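Long-range contacts in nitronate monooxygenase family protein (PDB 4QIT), which catalyses the FMN-dependent oxidative denitrification of alkyl nitronates with molecular oxygen, propionate 3-nitronate being its best substrate: residues 28-34 against 249-255; 88-92 against 299-303; 168-172 against 211-217; 226-232 against 351-356. The protein carries 1 engineered substitution. All coordinates share one frame. Residue numbers count along the deposited sequence, not the author numbering.

The four contacts are spread round a TIM barrel whose bound FMN and nitroethane mark the active site. Contact 1 comes nearest to the ligands: the side chain of Val29 is about 4 Å from FMN and about 8 Å from nitroethane. In contact 4 the side chain of Met226 is about 5 Å from FMN, while in contact 3 that of Val171 is about 12 Å away, in the outer helical layer. Contact 2 lies away from the annotated sites, its centre about 45 Å from that of contact 4, across the chain's centre. Contacts 1 and 4, with centres about 21 Å apart, are bridged by helix 344-355, which touches the first and supplies residues to the second.

Contact 1. Residues 28-34 against 249-255; sequences GVSTPAL and VLCPESS
Residues 28-34 run from the loop after barrel strand 21-23 into the start of helix 32-41, and meet the loop that follows the neighbouring strand 241-244 and the short helix 246-249. Gly28 opens with phi 90° and psi -8°, where a side chain would collide with the carbonyl O of the residue before; its O accepts from Ser255 OG at 2.8 Å. At Val29 the backbones come closest, CA to Ser255 CA 4.7 Å, and Val29 O takes a nearly straight hydrogen bond from Ser255 N (2.8 Å). The branched Val29 side chain (chi1 t) has CG1 4.2 Å from Val249 CG2 and also touches FMN. Ser30 points its CB away, OG bonding Met26 N, while a water joins Ser30 O (2.9 Å) to Ser255 OG (2.8 Å). Thr31, chi1 p, is the N-cap: OG1 accepts from Leu34 N (2.9 Å) and donates to Glu253 O (2.7 Å). Small Ala33 and Leu34 (t, p) then pack on Glu253 CB, Leu34 CA at 3.6 Å; Leu34 CD1 lies 4.1 Å from Cys251 CB. A type I turn, closed by Ser254 N to Cys251 O (3.1 Å), presents Cys251, Glu253 and Ser254. Hydroxyls and a backbone amide thus satisfy carbonyls across the gap, joining two loops at the C-terminal ends of barrel strands beside the flavin without charge pairing between them.

Contact 2. Residues 88-92 against 299-303; sequences RERAW and VPPLP
The proline-rich loop between strand 283-285 and helix 307-320 lays residues 299-303, close to polyproline II in conformation, across the start of helix 86-101, the contact's centre about 25 Å from the centre of the chain. The nearest CA pairs are Glu89 with Pro303 (5.7 Å) and Trp92 with Pro300 (6.3 Å). Trp92 gives up most surface. With chi1 t and chi2 -106° its broad indole lies along the prolines: CB is 3.6 Å from Pro303 CG, CE3 3.9 Å from Pro300 CG, and CZ3 3.8 Å from Val299 CG1. Leu302 (t, p) directs its CB away, yet brings CD1 over the six-membered ring, 3.7 Å from the centroid and 23° off the normal, a CH-pi contact. The rigid, compact ring of Pro303 packs on Trp92 CB, Arg88 and Glu89, its CB 3.8 Å from Glu89 CG. Arg88 (t, t, m) adds its long aliphatic part, CD 3.9 Å from Pro303 CA; Pro301 CB lies over a face of its guanidinium, and NH1 makes a weak hydrogen bond to Leu302 O (3.4 Å). The prolines have no N-H to give; one water donates to both Arg88 O (2.9 Å) and Pro301 O (2.6 Å).

Contact 3. Residues 168-172 against 211-217; sequences AALVE and LAARGSL
Glu172 OE1 is the polar hub, accepting 2.6 Å from Ser216 OG and forming a salt bridge with Arg214 NH1 at 3.2 Å, whose hydrogen bond is weak by its angle. An extended glutamate (m, t) is long enough to cross from helix 165-173 to the turn beyond helix 204-212, and Ser216 (chi1 p) offers a short hydroxyl in reply. Arg214, chi1 between wells at -115° and otherwise extended, lays NH1 3.5 Å from Ala169 CA, where a small residue leaves room. A type I turn spans Ala212 to Gly215; Gly215, with phi 56°, turns the chain back toward strand 219-222. Beneath the charges, Glu172 CG meets Leu217 CG (3.8 Å), Val171 CG1 meets Leu217 CD1 (3.8 Å) and Ala168 CB meets Leu211 CG (3.8 Å). The CA register is Ala168 with Leu211 (7.4 Å) and Glu172 with Leu217 (7.1 Å). Two neighbouring outer helices of the TIM barrel are thereby joined by apolar packing near strand 178-182 and a charged, hydrogen-bonded pairing toward solvent.

Contact 4. Residues 226-232 against 351-356; sequences MDGRGIR and LVEELR
Helices 228-232 and 351-355 cross at -55° with their axes 8.0 Å apart, so close because Gly228 sits at the crossing: its CA is 4.2 Å from Leu355 CA, and a CB there would clash with Glu354 CB. Glu354 (m, t) reaches over to take a hydrogen bond from Gly228 N at OE1 (2.9 Å), its OE2 in a salt bridge with Arg340. Asp227, chi1 p, is the N-cap, OD1 accepting from Gly230 N (3.0 Å); OD2 forms a salt bridge with Arg209 of the second subunit. Ile231 (m, t) points its CB toward the other helix and packs between Leu351 and Leu355, CG2 3.9 Å from Leu355 CD1 and CD1 4.2 Å from Leu351 CB. Arg232 (m, t, p) curls so that NH1 donates to Leu355 O (2.8 Å); its NE forms a salt bridge with Glu236 of the second subunit. Such packing of two helices, with Ile231 and Leu351 touching strands 21-23 and 241-244, belongs to the outer helical layer of a TIM barrel.

Contact 1. Residues 28-34 against 249-255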
loop_
_atom_site.group_PDB
_atom_site.type_symbol
_atom_site.label_atom_id
_atom_site.label_comp_id
_atom_site.label_asym_id
_atom_site.label_seq_id
_atom_site.Cartn_x
_atom_site.Cartn_y
_atom_site.Cartn_z
ATOM N N GLY A 28 1.494 -11.181 21.821
ATOM C CA GLY A 28 0.788 -12.446 21.728
ATOM C C GLY A 28 1.447 -13.476 20.821
ATOM O O GLY A 28 1.018 -14.629 20.773
ATOM N N VAL A 29 2.485 -13.064 20.097
ATOM C CA VAL A 29 3.160 -13.961 19.149
ATOM C C VAL A 29 4.666 -14.063 19.401
ATOM O O VAL A 29 5.226 -15.167 19.428
ATOM C CB VAL A 29 2.906 -13.537 17.695
ATOM C CG1 VAL A 29 3.702 -14.422 16.742
ATOM C CG2 VAL A 29 1.420 -13.611 17.374
ATOM N N SER A 30 5.337 -12.930 19.586
ATOM C CA SER A 30 6.738 -13.002 19.963
ATOM C C SER A 30 6.861 -13.539 21.387
ATOM O O SER A 30 5.922 -13.440 22.194
ATOM C CB SER A 30 7.456 -11.663 19.780
ATOM O OG SER A 30 6.768 -10.589 20.387
ATOM N N THR A 31 8.011 -14.142 21.676
ATOM C CA THR A 31 8.282 -14.751 22.974
ATOM C C THR A 31 9.752 -14.524 23.281
ATOM O O THR A 31 10.522 -14.209 22.376
ATOM C CB THR A 31 8.076 -16.270 22.911
ATOM O OG1 THR A 31 9.008 -16.820 21.966
ATOM C CG2 THR A 31 6.644 -16.621 22.512
ATOM N N PRO A 32 10.163 -14.695 24.552
ATOM C CA PRO A 32 11.603 -14.666 24.821
ATOM C C PRO A 32 12.399 -15.681 23.990
ATOM O O PRO A 32 13.508 -15.352 23.553
ATOM C CB PRO A 32 11.678 -14.992 26.317
ATOM C CG PRO A 32 10.411 -14.412 26.865
ATOM C CD PRO A 32 9.374 -14.731 25.799
ATOM N N ALA A 33 11.856 -16.877 23.764
ATOM C CA ALA A 33 12.543 -17.870 22.940
ATOM C C ALA A 33 12.756 -17.375 21.504
ATOM O O ALA A 33 13.835 -17.554 20.942
ATOM C CB ALA A 33 11.791 -19.194 22.946
ATOM N N LEU A 34 11.731 -16.757 20.917
ATOM C CA LEU A 34 11.846 -16.251 19.548
ATOM C C LEU A 34 12.880 -15.128 19.476
ATOM O O LEU A 34 13.758 -15.136 18.603
ATOM C CB LEU A 34 10.484 -15.764 19.025
ATOM C CG LEU A 34 10.554 -15.106 17.646
ATOM C CD1 LEU A 34 11.035 -16.089 16.602
ATOM C CD2 LEU A 34 9.192 -14.543 17.258
ATOM N N VAL A 249 6.216 -15.558 12.247
ATOM C CA VAL A 249 5.043 -16.104 12.932
ATOM C C VAL A 249 5.039 -17.633 12.999
ATOM O O VAL A 249 4.718 -18.224 14.037
ATOM C CB VAL A 249 3.730 -15.580 12.309
ATOM C CG1 VAL A 249 2.533 -16.304 12.896
ATOM C CG2 VAL A 249 3.610 -14.070 12.556
ATOM N N LEU A 250 5.409 -18.268 11.891
ATOM C CA LEU A 250 5.435 -19.731 11.814
ATOM C C LEU A 250 6.637 -20.391 12.493
ATOM O O LEU A 250 6.712 -21.624 12.553
ATOM C CB LEU A 250 5.350 -20.188 10.358
ATOM C CG LEU A 250 4.070 -19.814 9.618
ATOM C CD1 LEU A 250 4.173 -20.298 8.189
ATOM C CD2 LEU A 250 2.844 -20.418 10.291
ATOM N N CYS A 251 7.573 -19.591 12.993
ATOM C CA CYS A 251 8.715 -20.157 13.718
ATOM C C CYS A 251 8.187 -20.925 14.919
ATOM O O CYS A 251 7.230 -20.497 15.561
ATOM C CB CYS A 251 9.673 -19.066 14.196
ATOM S SG CYS A 251 10.505 -18.187 12.871
ATOM N N PRO A 252 8.795 -22.076 15.218
ATOM C CA PRO A 252 8.353 -22.906 16.342
ATOM C C PRO A 252 8.507 -22.182 17.681
ATOM O O PRO A 252 7.800 -22.518 18.641
ATOM C CB PRO A 252 9.285 -24.127 16.266
ATOM C CG PRO A 252 10.474 -23.650 15.499
ATOM C CD PRO A 252 9.907 -22.699 14.481
ATOM N N GLU A 253 9.401 -21.198 17.733
ATOM C CA GLU A 253 9.633 -20.424 18.951
ATOM C C GLU A 253 8.534 -19.402 19.239
ATOM O O GLU A 253 8.447 -18.901 20.351
ATOM C CB GLU A 253 10.980 -19.699 18.873
ATOM C CG GLU A 253 12.205 -20.614 18.767
ATOM C CD GLU A 253 12.504 -21.078 17.351
ATOM O OE1 GLU A 253 11.811 -20.650 16.397
ATOM O OE2 GLU A 253 13.457 -21.879 17.177
ATOM N N SER A 254 7.704 -19.077 18.250
ATOM C CA SER A 254 6.646 -18.094 18.485
ATOM C C SER A 254 5.508 -18.716 19.291
ATOM O O SER A 254 5.434 -19.944 19.424
ATOM C CB SER A 254 6.100 -17.547 17.163
ATOM O OG SER A 254 5.015 -18.333 16.702
ATOM N N SER A 255 4.615 -17.881 19.823
ATOM C CA SER A 255 3.461 -18.401 20.547
ATOM C C SER A 255 2.163 -18.409 19.734
ATOM O O SER A 255 1.073 -18.470 20.304
ATOM C CB SER A 255 3.247 -17.642 21.862
ATOM O OG SER A 255 3.091 -16.256 21.626
HETATM O O HOH W 1 3.579 -14.385 23.700
#

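Contact 2. Residues 88-92 against 299-303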
loop_
_atom_site.group_PDB
_atom_site.type_symbol
_atom_site.label_atom_id
_atom_site.label_comp_id
_atom_site.label_asym_id
_atom_site.label_seq_id
_atom_site.Cartn_x
_atom_site.Cartn_y
_atom_site.Cartn_z
ATOM N N ARG A 88 -21.294 3.817 25.684
ATOM C CA ARG A 88 -20.892 3.357 24.358
ATOM C C ARG A 88 -20.434 1.899 24.407
ATOM O O ARG A 88 -20.732 1.108 23.511
ATOM C CB ARG A 88 -19.796 4.259 23.778
ATOM C CG ARG A 88 -19.507 4.002 22.302
ATOM C CD ARG A 88 -18.581 5.048 21.697
ATOM N NE ARG A 88 -19.254 6.322 21.450
ATOM C CZ ARG A 88 -18.871 7.200 20.526
ATOM N NH1 ARG A 88 -17.827 6.938 19.749
ATOM N NH2 ARG A 88 -19.538 8.335 20.367
ATOM N N GLU A 89 -19.715 1.547 25.465
ATOM C CA GLU A 89 -19.268 0.168 25.645
ATOM C C GLU A 89 -20.447 -0.774 25.891
ATOM O O GLU A 89 -20.476 -1.900 25.386
ATOM C CB GLU A 89 -18.237 0.102 26.774
ATOM C CG GLU A 89 -16.956 0.844 26.409
ATOM C CD GLU A 89 -16.183 1.357 27.601
ATOM O OE1 GLU A 89 -16.423 0.889 28.735
ATOM O OE2 GLU A 89 -15.325 2.243 27.399
ATOM N N ARG A 90 -21.438 -0.304 26.645
ATOM C CA ARG A 90 -22.629 -1.107 26.899
ATOM C C ARG A 90 -23.360 -1.408 25.590
ATOM O O ARG A 90 -23.777 -2.539 25.356
ATOM C CB ARG A 90 -23.554 -0.379 27.879
ATOM C CG ARG A 90 -24.765 -1.179 28.335
ATOM C CD ARG A 90 -25.456 -0.451 29.478
ATOM N NE ARG A 90 -26.766 -1.005 29.805
ATOM C CZ ARG A 90 -27.460 -0.673 30.890
ATOM N NH1 ARG A 90 -26.958 0.199 31.754
ATOM N NH2 ARG A 90 -28.647 -1.221 31.118
ATOM N N ALA A 91 -23.491 -0.394 24.736
ATOM C CA ALA A 91 -24.147 -0.566 23.444
ATOM C C ALA A 91 -23.377 -1.538 22.541
ATOM O O ALA A 91 -23.979 -2.311 21.787
ATOM C CB ALA A 91 -24.338 0.788 22.753
ATOM N N TRP A 92 -22.047 -1.487 22.618
ATOM C CA TRP A 92 -21.212 -2.374 21.821
ATOM C C TRP A 92 -21.398 -3.823 22.270
ATOM O O TRP A 92 -21.591 -4.715 21.439
ATOM C CB TRP A 92 -19.743 -1.955 21.914
ATOM C CG TRP A 92 -18.877 -2.705 20.949
ATOM C CD1 TRP A 92 -17.987 -3.705 21.233
ATOM C CD2 TRP A 92 -18.832 -2.515 19.536
ATOM N NE1 TRP A 92 -17.392 -4.151 20.076
ATOM C CE2 TRP A 92 -17.898 -3.435 19.016
ATOM C CE3 TRP A 92 -19.502 -1.658 18.653
ATOM C CZ2 TRP A 92 -17.609 -3.520 17.653
ATOM C CZ3 TRP A 92 -19.215 -1.740 17.299
ATOM C CH2 TRP A 92 -18.279 -2.669 16.810
ATOM N N VAL A 299 -24.965 -1.003 13.338
ATOM C CA VAL A 299 -23.736 -1.051 14.130
ATOM C C VAL A 299 -23.598 0.213 14.967
ATOM O O VAL A 299 -23.502 1.315 14.421
ATOM C CB VAL A 299 -22.486 -1.213 13.241
ATOM C CG1 VAL A 299 -21.226 -1.307 14.101
ATOM C CG2 VAL A 299 -22.619 -2.446 12.354
ATOM N N PRO A 300 -23.577 0.064 16.303
ATOM C CA PRO A 300 -23.465 1.242 17.167
ATOM C C PRO A 300 -22.055 1.822 17.112
ATOM O O PRO A 300 -21.149 1.158 16.603
ATOM C CB PRO A 300 -23.766 0.680 18.562
ATOM C CG PRO A 300 -23.333 -0.752 18.487
ATOM C CD PRO A 300 -23.584 -1.196 17.071
ATOM N N PRO A 301 -21.868 3.052 17.615
ATOM C CA PRO A 301 -20.539 3.669 17.568
ATOM C C PRO A 301 -19.479 2.831 18.281
ATOM O O PRO A 301 -19.730 2.224 19.328
ATOM C CB PRO A 301 -20.744 5.002 18.303
ATOM C CG PRO A 301 -22.189 5.314 18.098
ATOM C CD PRO A 301 -22.888 3.983 18.140
ATOM N N LEU A 302 -18.288 2.797 17.698
ATOM C CA LEU A 302 -17.190 2.017 18.253
ATOM C C LEU A 302 -16.658 2.651 19.529
ATOM O O LEU A 302 -16.362 3.854 19.546
ATOM C CB LEU A 302 -16.060 1.975 17.230
ATOM C CG LEU A 302 -15.007 0.876 17.296
ATOM C CD1 LEU A 302 -15.667 -0.483 17.191
ATOM C CD2 LEU A 302 -13.993 1.071 16.174
ATOM N N PRO A 303 -16.503 1.852 20.605
ATOM C CA PRO A 303 -15.768 2.349 21.777
ATOM C C PRO A 303 -14.300 2.657 21.442
ATOM O O PRO A 303 -13.832 2.363 20.338
ATOM C CB PRO A 303 -15.856 1.175 22.774
ATOM C CG PRO A 303 -17.064 0.390 22.325
ATOM C CD PRO A 303 -17.082 0.516 20.830
HETATM O O HOH W 2 -21.747 1.968 20.983
#

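Contact 3. Residues 168-172 against 211-217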
loop_
_atom_site.group_PDB
_atom_site.type_symbol
_atom_site.label_atom_id
_atom_site.label_comp_id
_atom_site.label_asym_id
_atom_site.label_seq_id
_atom_site.Cartn_x
_atom_site.Cartn_y
_atom_site.Cartn_z
ATOM N N ALA A 168 7.035 10.826 10.967
ATOM C CA ALA A 168 8.488 10.705 11.054
ATOM C C ALA A 168 9.117 11.989 11.606
ATOM O O ALA A 168 10.093 11.925 12.351
ATOM C CB ALA A 168 9.074 10.361 9.702
ATOM N N ALA A 169 8.548 13.142 11.255
ATOM C CA ALA A 169 9.035 14.419 11.784
ATOM C C ALA A 169 8.865 14.489 13.301
ATOM O O ALA A 169 9.711 15.044 14.011
ATOM C CB ALA A 169 8.324 15.580 11.110
ATOM N N LEU A 170 7.771 13.922 13.796
ATOM C CA LEU A 170 7.518 13.885 15.233
ATOM C C LEU A 170 8.485 12.927 15.928
ATOM O O LEU A 170 8.919 13.175 17.056
ATOM C CB LEU A 170 6.057 13.505 15.519
ATOM C CG LEU A 170 5.002 14.480 14.986
ATOM C CD1 LEU A 170 3.576 13.965 15.196
ATOM C CD2 LEU A 170 5.174 15.842 15.646
ATOM N N VAL A 171 8.837 11.835 15.253
ATOM C CA VAL A 171 9.817 10.910 15.802
ATOM C C VAL A 171 11.171 11.597 15.917
ATOM O O VAL A 171 11.883 11.428 16.917
ATOM C CB VAL A 171 9.916 9.638 14.940
ATOM C CG1 VAL A 171 11.117 8.776 15.350
ATOM C CG2 VAL A 171 8.631 8.855 15.064
ATOM N N GLU A 172 11.516 12.380 14.899
ATOM C CA GLU A 172 12.761 13.137 14.907
ATOM C C GLU A 172 12.763 14.130 16.058
ATOM O O GLU A 172 13.753 14.239 16.781
ATOM C CB GLU A 172 12.970 13.868 13.577
ATOM C CG GLU A 172 13.248 12.949 12.406
ATOM C CD GLU A 172 13.183 13.666 11.069
ATOM O OE1 GLU A 172 13.354 12.992 10.028
ATOM O OE2 GLU A 172 12.957 14.899 11.056
ATOM N N LEU A 211 11.147 8.695 3.463
ATOM C CA LEU A 211 11.831 8.916 4.723
ATOM C C LEU A 211 13.358 8.892 4.566
ATOM O O LEU A 211 14.048 9.669 5.215
ATOM C CB LEU A 211 11.358 7.910 5.770
ATOM C CG LEU A 211 10.162 8.313 6.643
ATOM C CD1 LEU A 211 9.062 9.082 5.900
ATOM C CD2 LEU A 211 9.595 7.137 7.431
ATOM N N ALA A 212 13.885 8.018 3.709
ATOM C CA ALA A 212 15.328 7.960 3.476
ATOM C C ALA A 212 15.802 9.219 2.755
ATOM O O ALA A 212 16.882 9.745 3.042
ATOM C CB ALA A 212 15.702 6.712 2.679
ATOM N N ALA A 213 14.993 9.711 1.824
ATOM C CA ALA A 213 15.323 10.933 1.098
ATOM C C ALA A 213 15.433 12.141 2.034
ATOM O O ALA A 213 15.940 13.191 1.635
ATOM C CB ALA A 213 14.296 11.194 0.014
ATOM N N ARG A 214 14.965 11.985 3.273
ATOM C CA ARG A 214 15.042 13.041 4.283
ATOM C C ARG A 214 16.430 13.149 4.928
ATOM O O ARG A 214 16.735 14.145 5.591
ATOM C CB ARG A 214 13.975 12.827 5.357
ATOM C CG ARG A 214 12.929 13.919 5.385
ATOM C CD ARG A 214 11.716 13.524 6.208
ATOM N NE ARG A 214 10.848 14.674 6.453
ATOM C CZ ARG A 214 10.432 15.047 7.657
ATOM N NH1 ARG A 214 10.786 14.345 8.723
ATOM N NH2 ARG A 214 9.653 16.113 7.796
ATOM N N GLY A 215 17.253 12.120 4.739
ATOM C CA GLY A 215 18.645 12.139 5.170
ATOM C C GLY A 215 18.879 12.422 6.644
ATOM O O GLY A 215 19.949 12.903 7.026
ATOM N N SER A 216 17.880 12.132 7.470
ATOM C CA SER A 216 17.983 12.368 8.906
ATOM C C SER A 216 18.196 11.066 9.668
ATOM O O SER A 216 19.319 10.559 9.744
ATOM C CB SER A 216 16.734 13.078 9.418
ATOM O OG SER A 216 15.572 12.532 8.823
ATOM N N LEU A 217 17.115 10.524 10.222
ATOM C CA LEU A 217 17.193 9.291 10.996
ATOM C C LEU A 217 17.386 8.066 10.118
ATOM O O LEU A 217 16.855 8.005 9.002
ATOM C CB LEU A 217 15.929 9.088 11.835
ATOM C CG LEU A 217 15.715 10.056 12.994
ATOM C CD1 LEU A 217 14.536 9.620 13.844
ATOM C CD2 LEU A 217 16.966 10.148 13.833
#

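Contact 4. Residues 226-232 against 351-356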
loop_
_atom_site.group_PDB
_atom_site.type_symbol
_atom_site.label_atom_id
_atom_site.label_comp_id
_atom_site.label_asym_id
_atom_site.label_seq_id
_atom_site.Cartn_x
_atom_site.Cartn_y
_atom_site.Cartn_z
ATOM N N MET A 226 9.663 -10.418 3.222
ATOM C CA MET A 226 9.539 -11.845 3.554
ATOM C C MET A 226 10.784 -12.657 3.188
ATOM O O MET A 226 10.882 -13.841 3.517
ATOM C CB MET A 226 8.336 -12.447 2.817
ATOM C CG MET A 226 6.996 -11.776 3.164
ATOM S SD MET A 226 6.543 -12.006 4.891
ATOM C CE MET A 226 6.187 -13.758 4.861
ATOM N N ASP A 227 11.717 -12.033 2.481
ATOM C CA ASP A 227 12.888 -12.752 1.994
ATOM C C ASP A 227 14.043 -11.786 1.718
ATOM O O ASP A 227 13.884 -10.570 1.856
ATOM C CB ASP A 227 12.541 -13.628 0.776
ATOM C CG ASP A 227 11.972 -12.837 -0.393
ATOM O OD1 ASP A 227 12.127 -11.603 -0.449
ATOM O OD2 ASP A 227 11.364 -13.464 -1.289
ATOM N N GLY A 228 15.212 -12.320 1.371
ATOM C CA GLY A 228 16.359 -11.454 1.164
ATOM C C GLY A 228 16.210 -10.490 0.002
ATOM O O GLY A 228 16.784 -9.404 0.038
ATOM N N ARG A 229 15.466 -10.882 -1.034
ATOM C CA ARG A 229 15.156 -9.960 -2.132
ATOM C C ARG A 229 14.410 -8.728 -1.616
ATOM O O ARG A 229 14.730 -7.601 -2.004
ATOM C CB ARG A 229 14.338 -10.654 -3.232
ATOM C CG ARG A 229 15.170 -11.490 -4.202
ATOM C CD ARG A 229 14.279 -11.960 -5.330
ATOM N NE ARG A 229 14.979 -12.763 -6.328
ATOM C CZ ARG A 229 15.531 -12.268 -7.433
ATOM N NH1 ARG A 229 15.479 -10.968 -7.682
ATOM N NH2 ARG A 229 16.141 -13.075 -8.294
ATOM N N GLY A 230 13.435 -8.937 -0.729
ATOM C CA GLY A 230 12.740 -7.827 -0.080
ATOM C C GLY A 230 13.671 -6.951 0.749
ATOM O O GLY A 230 13.560 -5.719 0.747
ATOM N N ILE A 231 14.605 -7.578 1.459
ATOM C CA ILE A 231 15.594 -6.824 2.221
ATOM C C ILE A 231 16.478 -5.980 1.305
ATOM O O ILE A 231 16.677 -4.790 1.544
ATOM C CB ILE A 231 16.453 -7.745 3.111
ATOM C CG1 ILE A 231 15.549 -8.604 4.000
ATOM C CG2 ILE A 231 17.409 -6.910 3.947
ATOM C CD1 ILE A 231 16.321 -9.485 4.983
ATOM N N ARG A 232 16.972 -6.590 0.232
ATOM C CA ARG A 232 17.799 -5.881 -0.730
ATOM C C ARG A 232 17.044 -4.708 -1.334
ATOM O O ARG A 232 17.614 -3.628 -1.499
ATOM C CB ARG A 232 18.310 -6.842 -1.806
ATOM C CG ARG A 232 19.342 -7.838 -1.260
ATOM C CD ARG A 232 19.639 -8.967 -2.258
ATOM N NE ARG A 232 20.218 -8.471 -3.504
ATOM C CZ ARG A 232 21.525 -8.347 -3.724
ATOM N NH1 ARG A 232 22.400 -8.691 -2.785
ATOM N NH2 ARG A 232 21.961 -7.885 -4.887
ATOM N N LEU A 351 17.692 -15.695 5.566
ATOM C CA LEU A 351 17.540 -14.307 5.144
ATOM C C LEU A 351 18.874 -13.638 4.846
ATOM O O LEU A 351 18.988 -12.880 3.879
ATOM C CB LEU A 351 16.778 -13.513 6.201
ATOM C CG LEU A 351 15.313 -13.930 6.387
ATOM C CD1 LEU A 351 14.760 -13.239 7.613
ATOM C CD2 LEU A 351 14.477 -13.590 5.159
ATOM N N VAL A 352 19.885 -13.917 5.664
ATOM C CA VAL A 352 21.215 -13.359 5.424
ATOM C C VAL A 352 21.835 -13.902 4.136
ATOM O O VAL A 352 22.435 -13.150 3.365
ATOM C CB VAL A 352 22.157 -13.613 6.620
ATOM C CG1 VAL A 352 23.590 -13.200 6.280
ATOM C CG2 VAL A 352 21.642 -12.862 7.850
ATOM N N GLU A 353 21.675 -15.200 3.891
ATOM C CA GLU A 353 22.173 -15.799 2.652
ATOM C C GLU A 353 21.482 -15.157 1.450
ATOM O O GLU A 353 22.126 -14.838 0.441
ATOM C CB GLU A 353 21.940 -17.315 2.645
ATOM C CG GLU A 353 22.524 -18.017 1.427
ATOM C CD GLU A 353 22.041 -19.451 1.278
ATOM O OE1 GLU A 353 21.464 -19.993 2.248
ATOM O OE2 GLU A 353 22.236 -20.033 0.188
ATOM N N GLU A 354 20.172 -14.953 1.562
ATOM C CA GLU A 354 19.407 -14.339 0.484
ATOM C C GLU A 354 19.801 -12.871 0.285
ATOM O O GLU A 354 19.829 -12.382 -0.840
ATOM C CB GLU A 354 17.895 -14.491 0.745
ATOM C CG GLU A 354 17.398 -15.932 0.662
ATOM C CD GLU A 354 15.966 -16.144 1.149
ATOM O OE1 GLU A 354 15.365 -15.231 1.782
ATOM O OE2 GLU A 354 15.440 -17.258 0.914
ATOM N N LEU A 355 20.119 -12.183 1.380
ATOM C CA LEU A 355 20.547 -10.782 1.332
ATOM C C LEU A 355 21.887 -10.618 0.611
ATOM O O LEU A 355 22.095 -9.660 -0.137
ATOM C CB LEU A 355 20.620 -10.205 2.751
ATOM C CG LEU A 355 21.356 -8.883 2.988
ATOM C CD1 LEU A 355 20.764 -7.761 2.135
ATOM C CD2 LEU A 355 21.322 -8.500 4.463
ATOM N N ARG A 356 22.794 -11.561 0.832
ATOM C CA ARG A 356 24.103 -11.509 0.185
ATOM C C ARG A 356 24.007 -11.726 -1.319
ATOM O O ARG A 356 24.829 -11.211 -2.077
ATOM C CB ARG A 356 25.034 -12.545 0.806
ATOM C CG ARG A 356 25.485 -12.184 2.200
ATOM C CD ARG A 356 26.102 -13.387 2.884
ATOM N NE ARG A 356 26.658 -13.042 4.187
ATOM C CZ ARG A 356 26.989 -13.932 5.116
ATOM N NH1 ARG A 356 26.809 -15.229 4.896
ATOM N NH2 ARG A 356 27.488 -13.522 6.272
#